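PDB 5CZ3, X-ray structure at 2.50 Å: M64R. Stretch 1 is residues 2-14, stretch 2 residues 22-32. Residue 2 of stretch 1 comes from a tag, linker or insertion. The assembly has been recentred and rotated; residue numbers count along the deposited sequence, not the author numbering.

Stretch 1 (2-14) HMEEGIVHKLDVF
Stretch 2, residues 22-32: IKHVNLFDGDS

Asp29 is the chief polar anchor between these two antiparallel segments. Its chi1 is t (-176°) and chi2 is 80°, and although its CA-to-CB bond points sideways, the carboxylate reaches the turn at the start of stretch 1. Asp29 OD2 accepts from Glu5 N (2.9 Å) and, near the ring plane, from NE2 of the tag residue His2 (2.8 Å); Asp29 OD1 accepts from Gly6 N (3.1 Å). A short, two-oxygen acid suits this place because it can gather consecutive backbone NH groups. Gly6 follows at phi/psi 77/21, a positive phi that favours glycine.

Glu5 (chi1 m, chi2 t) returns the favour: its OE1 accepts from Asp31 N at 2.8 Å. Gly30 N donates to Ile7 O (2.9 Å, nearly linear), and Asp29 CA makes a CA-H...O contact with Ile7 O at 3.6 Å. Gly30 lies at 138/138, where a CB would jam against the preceding carbonyl and crowd Leu27 CD1, so glycine is required.

Buried His9 (chi1 m, chi2 -67°) leaves the backbone sideways, but the end of its ring comes nearer, and its NE2 donates to Asp31 OD1 (Asp31 chi1 t, chi2 26°) at 2.8 Å, pairing a ring donor with a carboxylate. A water bridges the two backbones, accepting from His9 N (2.9 Å) and donating to Leu27 O (2.8 Å) and Gly30 O (2.9 Å).

Asn26, with chi1 p (57°), points toward stretch 1. Asn26 OD1 accepts from Leu11 N (3.0 Å) while Asn26 ND2 donates to Leu27 O (3.3 Å), so the amide uses both its acceptor and its donor. Leu11 O then accepts from Val25 N at 2.8 Å. Asp12 (chi1 m, chi2 -26°) directs OD1 to His24 N, 2.8 Å away and almost straight; His24, at 56/49, turns the chain out of the strand.

Regular pairing is confined to Val13 and Ile22, an antiparallel hydrogen-bonded pair with CA atoms 5.0 Å apart. Val13 N donates to Ile22 O and Ile22 N to Val13 O, both at 2.8 Å. Register runs back through Asp12-Lys23, Leu11-Asn26, Val8-Asp29 and Ile7-Gly30.

Apolar packing completes the contact, which buries 975 Å² in all. Val13 (t) and Ile22 (m, t) share a sheet face, CB to CB 4.3 Å; Val13 CG2 meets Val25 CG2 at 3.8 Å, and Leu11 CD2 (t, p) lies 4.2 Å from Val25 CB. Branched aliphatic side chains suit this buried end. Farther out, Ile7 CD1 (m, t) covers Asp31 CB at 3.7 Å.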

ATOM      1  N   HIS A   2     -10.713  -4.419  19.808  1.00 73.24           N
ATOM      2  CA  HIS A   2      -9.603  -5.341  19.596  1.00 71.11           C
ATOM      3  C   HIS A   2      -8.534  -5.173  20.672  1.00 71.82           C
ATOM      4  O   HIS A   2      -8.370  -4.090  21.232  1.00 73.67           O
ATOM      5  CB  HIS A   2      -8.985  -5.126  18.213  1.00 70.76           C
ATOM      6  CG  HIS A   2      -7.803  -4.208  18.217  1.00 72.98           C
ATOM      7  ND1 HIS A   2      -7.923  -2.838  18.304  1.00 75.78           N
ATOM      8  CD2 HIS A   2      -6.475  -4.465  18.142  1.00 72.88           C
ATOM      9  CE1 HIS A   2      -6.721  -2.290  18.285  1.00 76.62           C
ATOM     10  NE2 HIS A   2      -5.824  -3.256  18.187  1.00 74.99           N
ATOM     11  N   MET A   3      -7.792  -6.232  20.946  1.00 70.81           N
ATOM     12  CA  MET A   3      -6.724  -6.204  21.926  1.00 72.89           C
ATOM     13  C   MET A   3      -5.465  -5.501  21.422  1.00 73.37           C
ATOM     14  O   MET A   3      -4.906  -5.829  20.401  1.00 71.79           O
ATOM     15  CB  MET A   3      -6.391  -7.613  22.391  1.00 72.78           C
ATOM     16  CG  MET A   3      -5.347  -7.670  23.484  1.00 75.64           C
ATOM     17  SD  MET A   3      -4.802  -9.333  23.867  1.00 85.50           S
ATOM     18  CE  MET A   3      -5.995  -9.863  25.065  1.00 69.36           C
ATOM     19  N   GLU A   4      -5.014  -4.523  22.163  1.00 75.72           N
ATOM     20  CA  GLU A   4      -3.848  -3.747  21.750  1.00 77.03           C
ATOM     21  C   GLU A   4      -2.593  -4.611  21.673  1.00 75.13           C
ATOM     22  O   GLU A   4      -2.301  -5.382  22.588  1.00 75.79           O
ATOM     23  CB  GLU A   4      -3.619  -2.578  22.711  1.00 81.34           C
ATOM     24  CG  GLU A   4      -2.907  -1.390  22.085  1.00 83.67           C
ATOM     25  CD  GLU A   4      -2.163  -0.551  23.106  1.00 88.65           C
ATOM     26  N   GLU A   5      -1.853  -4.476  20.579  1.00 74.36           N
ATOM     27  CA  GLU A   5      -0.630  -5.249  20.384  1.00 74.78           C
ATOM     28  C   GLU A   5       0.608  -4.452  20.782  1.00 78.02           C
ATOM     29  O   GLU A   5       1.642  -5.026  21.126  1.00 72.89           O
ATOM     30  CB  GLU A   5      -0.509  -5.705  18.927  1.00 72.10           C
ATOM     31  CG  GLU A   5      -1.587  -6.681  18.488  1.00 68.61           C
ATOM     32  CD  GLU A   5      -1.370  -7.192  17.076  1.00 66.83           C
ATOM     33  OE1 GLU A   5      -0.207  -7.224  16.625  1.00 67.57           O
ATOM     34  OE2 GLU A   5      -2.365  -7.560  16.417  1.00 65.19           O
ATOM     35  N   GLY A   6       0.500  -3.129  20.736  1.00 72.65           N
ATOM     36  CA  GLY A   6       1.623  -2.266  21.053  1.00 74.88           C
ATOM     37  C   GLY A   6       2.626  -2.212  19.917  1.00 83.41           C
ATOM     38  O   GLY A   6       3.791  -1.870  20.117  1.00 76.60           O
ATOM     39  N   ILE A   7       2.169  -2.560  18.718  1.00 61.17           N
ATOM     40  CA  ILE A   7       3.011  -2.528  17.528  1.00 57.08           C
ATOM     41  C   ILE A   7       2.427  -1.582  16.484  1.00 53.65           C
ATOM     42  O   ILE A   7       1.305  -1.780  16.015  1.00 52.26           O
ATOM     43  CB  ILE A   7       3.168  -3.930  16.911  1.00 55.74           C
ATOM     44  CG1 ILE A   7       3.684  -4.917  17.961  1.00 59.22           C
ATOM     45  CG2 ILE A   7       4.094  -3.881  15.708  1.00 52.61           C
ATOM     46  CD1 ILE A   7       3.846  -6.329  17.445  1.00 59.13           C
ATOM     47  N   VAL A   8       3.188  -0.551  16.128  1.00 53.53           N
ATOM     48  CA  VAL A   8       2.719   0.446  15.170  1.00 52.79           C
ATOM     49  C   VAL A   8       3.709   0.653  14.027  1.00 51.12           C
ATOM     50  O   VAL A   8       4.720   1.339  14.183  1.00 51.78           O
ATOM     51  CB  VAL A   8       2.458   1.807  15.850  1.00 56.11           C
ATOM     52  CG1 VAL A   8       1.895   2.799  14.847  1.00 54.45           C
ATOM     53  CG2 VAL A   8       1.512   1.645  17.035  1.00 59.14           C
ATOM     54  N   HIS A   9       3.412   0.054  12.878  1.00 51.01           N
ATOM     55  CA  HIS A   9       4.231   0.233  11.685  1.00 48.09           C
ATOM     56  C   HIS A   9       3.865   1.528  10.970  1.00 47.43           C
ATOM     57  O   HIS A   9       2.847   2.147  11.276  1.00 49.06           O
ATOM     58  CB  HIS A   9       4.062  -0.946  10.725  1.00 45.51           C
ATOM     59  CG  HIS A   9       4.343  -2.280  11.344  1.00 47.18           C
ATOM     60  ND1 HIS A   9       5.601  -2.660  11.757  1.00 48.57           N
ATOM     61  CD2 HIS A   9       3.527  -3.330  11.605  1.00 48.15           C
ATOM     62  CE1 HIS A   9       5.548  -3.883  12.254  1.00 50.42           C
ATOM     63  NE2 HIS A   9       4.301  -4.312  12.174  1.00 50.09           N
ATOM     64  N   LYS A  10       4.700   1.932  10.018  1.00 45.80           N
ATOM     65  CA  LYS A  10       4.392   3.066   9.154  1.00 44.96           C
ATOM     66  C   LYS A  10       4.433   2.616   7.699  1.00 42.90           C
ATOM     67  O   LYS A  10       5.369   1.931   7.283  1.00 42.24           O
ATOM     68  CB  LYS A  10       5.373   4.218   9.383  1.00 45.94           C
ATOM     69  CG  LYS A  10       5.266   4.874  10.747  1.00 47.77           C
ATOM     70  CD  LYS A  10       6.291   5.988  10.896  1.00 48.05           C
ATOM     71  CE  LYS A  10       6.180   6.674  12.250  1.00 49.40           C
ATOM     72  N   LEU A  11       3.421   2.996   6.926  1.00 41.59           N
ATOM     73  CA  LEU A  11       3.348   2.579   5.532  1.00 40.02           C
ATOM     74  C   LEU A  11       2.691   3.625   4.636  1.00 39.93           C
ATOM     75  O   LEU A  11       1.548   4.018   4.859  1.00 41.32           O
ATOM     76  CB  LEU A  11       2.587   1.255   5.416  1.00 39.06           C
ATOM     77  CG  LEU A  11       2.426   0.703   3.998  1.00 37.76           C
ATOM     78  CD1 LEU A  11       3.787   0.423   3.378  1.00 37.23           C
ATOM     79  CD2 LEU A  11       1.565  -0.552   3.996  1.00 37.97           C
ATOM     80  N   ASP A  12       3.429   4.067   3.622  1.00 38.76           N
ATOM     81  CA  ASP A  12       2.879   4.933   2.587  1.00 39.08           C
ATOM     82  C   ASP A  12       2.902   4.216   1.242  1.00 37.93           C
ATOM     83  O   ASP A  12       3.850   3.494   0.930  1.00 37.52           O
ATOM     84  CB  ASP A  12       3.660   6.245   2.491  1.00 41.00           C
ATOM     85  CG  ASP A  12       3.522   7.104   3.731  1.00 42.71           C
ATOM     86  OD1 ASP A  12       2.501   6.981   4.443  1.00 42.99           O
ATOM     87  OD2 ASP A  12       4.439   7.913   3.987  1.00 43.95           O
ATOM     88  N   VAL A  13       1.854   4.413   0.449  1.00 37.81           N
ATOM     89  CA  VAL A  13       1.775   3.810  -0.876  1.00 37.50           C
ATOM     90  C   VAL A  13       1.619   4.891  -1.938  1.00 38.65           C
ATOM     91  O   VAL A  13       0.695   5.702  -1.877  1.00 39.61           O
ATOM     92  CB  VAL A  13       0.606   2.817  -0.977  1.00 37.48           C
ATOM     93  CG1 VAL A  13       0.515   2.244  -2.385  1.00 37.11           C
ATOM     94  CG2 VAL A  13       0.768   1.706   0.048  1.00 37.36           C
ATOM     95  N   PHE A  14       2.527   4.901  -2.909  1.00 39.08           N
ATOM     96  CA  PHE A  14       2.526   5.932  -3.941  1.00 40.77           C
ATOM     97  C   PHE A  14       2.262   5.359  -5.330  1.00 42.30           C
ATOM     98  O   PHE A  14       2.914   4.405  -5.752  1.00 43.53           O
ATOM     99  CB  PHE A  14       3.860   6.682  -3.942  1.00 41.17           C
ATOM    100  CG  PHE A  14       4.209   7.305  -2.621  1.00 41.59           C
ATOM    101  CD1 PHE A  14       3.771   8.581  -2.303  1.00 42.63           C
ATOM    102  CD2 PHE A  14       4.979   6.617  -1.696  1.00 40.90           C
ATOM    103  CE1 PHE A  14       4.093   9.156  -1.087  1.00 43.17           C
ATOM    104  CE2 PHE A  14       5.304   7.189  -0.478  1.00 41.12           C
ATOM    105  CZ  PHE A  14       4.860   8.459  -0.174  1.00 42.17           C
ATOM    106  N   ILE A  22      -1.161   7.718  -1.322  1.00 41.00           N
ATOM    107  CA  ILE A  22      -2.001   7.072  -0.325  1.00 41.29           C
ATOM    108  C   ILE A  22      -1.178   6.890   0.945  1.00 41.83           C
ATOM    109  O   ILE A  22      -0.408   5.938   1.063  1.00 41.61           O
ATOM    110  CB  ILE A  22      -2.533   5.712  -0.806  1.00 39.70           C
ATOM    111  CG1 ILE A  22      -3.167   5.845  -2.191  1.00 39.15           C
ATOM    112  CG2 ILE A  22      -3.541   5.158   0.183  1.00 40.61           C
ATOM    113  CD1 ILE A  22      -3.586   4.524  -2.796  1.00 37.56           C
ATOM    114  N   LYS A  23      -1.341   7.809   1.890  1.00 42.99           N
ATOM    115  CA  LYS A  23      -0.453   7.874   3.045  1.00 43.80           C
ATOM    116  C   LYS A  23      -1.056   7.267   4.306  1.00 43.71           C
ATOM    117  O   LYS A  23      -2.279   7.232   4.471  1.00 44.45           O
ATOM    118  CB  LYS A  23      -0.050   9.327   3.309  1.00 46.73           C
ATOM    119  CG  LYS A  23       0.497  10.034   2.081  1.00 47.76           C
ATOM    120  CD  LYS A  23       1.362  11.219   2.459  1.00 49.95           C
ATOM    121  CE  LYS A  23       2.709  10.762   2.989  1.00 49.78           C
ATOM    122  NZ  LYS A  23       3.608  11.910   3.280  1.00 53.59           N
ATOM    123  N   HIS A  24      -0.178   6.792   5.186  1.00 42.86           N
ATOM    124  CA  HIS A  24      -0.557   6.203   6.470  1.00 42.86           C
ATOM    125  C   HIS A  24      -1.534   5.043   6.291  1.00 42.01           C
ATOM    126  O   HIS A  24      -2.568   4.974   6.955  1.00 42.56           O
ATOM    127  CB  HIS A  24      -1.153   7.269   7.396  1.00 44.25           C
ATOM    128  CG  HIS A  24      -0.190   8.355   7.766  1.00 44.86           C
ATOM    129  ND1 HIS A  24      -0.412   9.219   8.817  1.00 47.08           N
ATOM    130  CD2 HIS A  24       0.998   8.717   7.227  1.00 43.73           C
ATOM    131  CE1 HIS A  24       0.598  10.066   8.909  1.00 47.09           C
ATOM    132  NE2 HIS A  24       1.467   9.783   7.955  1.00 45.30           N
ATOM    133  N   VAL A  25      -1.186   4.135   5.388  1.00 40.41           N
ATOM    134  CA  VAL A  25      -1.999   2.960   5.102  1.00 40.29           C
ATOM    135  C   VAL A  25      -1.949   1.965   6.262  1.00 41.28           C
ATOM    136  O   VAL A  25      -2.875   1.183   6.470  1.00 42.36           O
ATOM    137  CB  VAL A  25      -1.529   2.280   3.799  1.00 38.63           C
ATOM    138  CG1 VAL A  25      -2.388   1.074   3.469  1.00 38.21           C
ATOM    139  CG2 VAL A  25      -1.553   3.279   2.654  1.00 39.18           C
ATOM    140  N   ASN A  26      -0.863   2.019   7.025  1.00 41.77           N
ATOM    141  CA  ASN A  26      -0.646   1.127   8.161  1.00 42.55           C
ATOM    142  C   ASN A  26      -1.767   1.136   9.197  1.00 44.26           C
ATOM    143  O   ASN A  26      -2.410   2.161   9.423  1.00 44.64           O
ATOM    144  CB  ASN A  26       0.659   1.500   8.854  1.00 42.59           C
ATOM    145  CG  ASN A  26       0.675   2.946   9.307  1.00 43.22           C
ATOM    146  OD1 ASN A  26       1.076   3.839   8.559  1.00 42.52           O
ATOM    147  ND2 ASN A  26       0.224   3.188  10.533  1.00 45.08           N
ATOM    148  N   LEU A  27      -1.989  -0.012   9.828  1.00 45.58           N
ATOM    149  CA  LEU A  27      -2.876  -0.086  10.982  1.00 47.71           C
ATOM    150  C   LEU A  27      -2.288   0.767  12.099  1.00 48.66           C
ATOM    151  O   LEU A  27      -1.072   0.772  12.292  1.00 48.20           O
ATOM    152  CB  LEU A  27      -3.048  -1.531  11.452  1.00 48.91           C
ATOM    153  CG  LEU A  27      -3.493  -2.576  10.429  1.00 49.01           C
ATOM    154  CD1 LEU A  27      -3.510  -3.959  11.064  1.00 50.83           C
ATOM    155  CD2 LEU A  27      -4.861  -2.229   9.858  1.00 50.27           C
ATOM    156  N   PHE A  28      -3.126   1.489  12.836  1.00 49.77           N
ATOM    157  CA  PHE A  28      -2.596   2.301  13.926  1.00 51.51           C
ATOM    158  C   PHE A  28      -2.266   1.423  15.131  1.00 53.75           C
ATOM    159  O   PHE A  28      -1.728   1.902  16.130  1.00 55.12           O
ATOM    160  CB  PHE A  28      -3.558   3.437  14.315  1.00 52.75           C
ATOM    161  CG  PHE A  28      -4.966   2.997  14.621  1.00 52.91           C
ATOM    162  CD1 PHE A  28      -5.272   2.364  15.816  1.00 54.44           C
ATOM    163  CD2 PHE A  28      -5.995   3.272  13.735  1.00 51.88           C
ATOM    164  CE1 PHE A  28      -6.572   1.979  16.102  1.00 55.72           C
ATOM    165  CE2 PHE A  28      -7.296   2.894  14.016  1.00 53.13           C
ATOM    166  CZ  PHE A  28      -7.585   2.248  15.203  1.00 55.05           C
ATOM    167  N   ASP A  29      -2.586   0.136  15.019  1.00 54.10           N
ATOM    168  CA  ASP A  29      -2.149  -0.866  15.984  1.00 56.12           C
ATOM    169  C   ASP A  29      -2.308  -2.273  15.417  1.00 55.52           C
ATOM    170  O   ASP A  29      -3.402  -2.668  15.012  1.00 55.68           O
ATOM    171  CB  ASP A  29      -2.922  -0.744  17.295  1.00 59.53           C
ATOM    172  CG  ASP A  29      -2.431  -1.715  18.348  1.00 62.84           C
ATOM    173  OD1 ASP A  29      -1.403  -1.422  18.996  1.00 64.64           O
ATOM    174  OD2 ASP A  29      -3.070  -2.774  18.528  1.00 64.20           O
ATOM    175  N   GLY A  30      -1.212  -3.024  15.393  1.00 55.08           N
ATOM    176  CA  GLY A  30      -1.234  -4.399  14.925  1.00 55.11           C
ATOM    177  C   GLY A  30      -0.038  -4.742  14.059  1.00 53.22           C
ATOM    178  O   GLY A  30       0.374  -3.944  13.217  1.00 50.82           O
ATOM    179  N   ASP A  31       0.524  -5.931  14.264  1.00 54.27           N
ATOM    180  CA  ASP A  31       1.654  -6.383  13.459  1.00 52.59           C
ATOM    181  C   ASP A  31       1.170  -6.925  12.120  1.00 50.28           C
ATOM    182  O   ASP A  31       1.252  -8.125  11.851  1.00 50.90           O
ATOM    183  CB  ASP A  31       2.465  -7.448  14.199  1.00 54.99           C
ATOM    184  CG  ASP A  31       3.711  -7.865  13.436  1.00 54.35           C
ATOM    185  OD1 ASP A  31       4.217  -7.052  12.634  1.00 52.42           O
ATOM    186  OD2 ASP A  31       4.181  -9.005  13.631  1.00 56.21           O
ATOM    187  N   SER A  32       0.661  -6.027  11.286  1.00 48.32           N
ATOM    188  CA  SER A  32       0.152  -6.394   9.974  1.00 47.62           C
ATOM    189  C   SER A  32      -0.016  -5.149   9.119  1.00 47.67           C
ATOM    190  O   SER A  32      -0.254  -4.058   9.635  1.00 47.03           O
ATOM    191  CB  SER A  32      -1.181  -7.135  10.096  1.00 48.05           C
ATOM    192  OG  SER A  32      -1.538  -7.753   8.872  1.00 46.51           O
TER
HETATM  193  O   HOH W   1       0.832  -1.196  12.579  1.00 34.53           O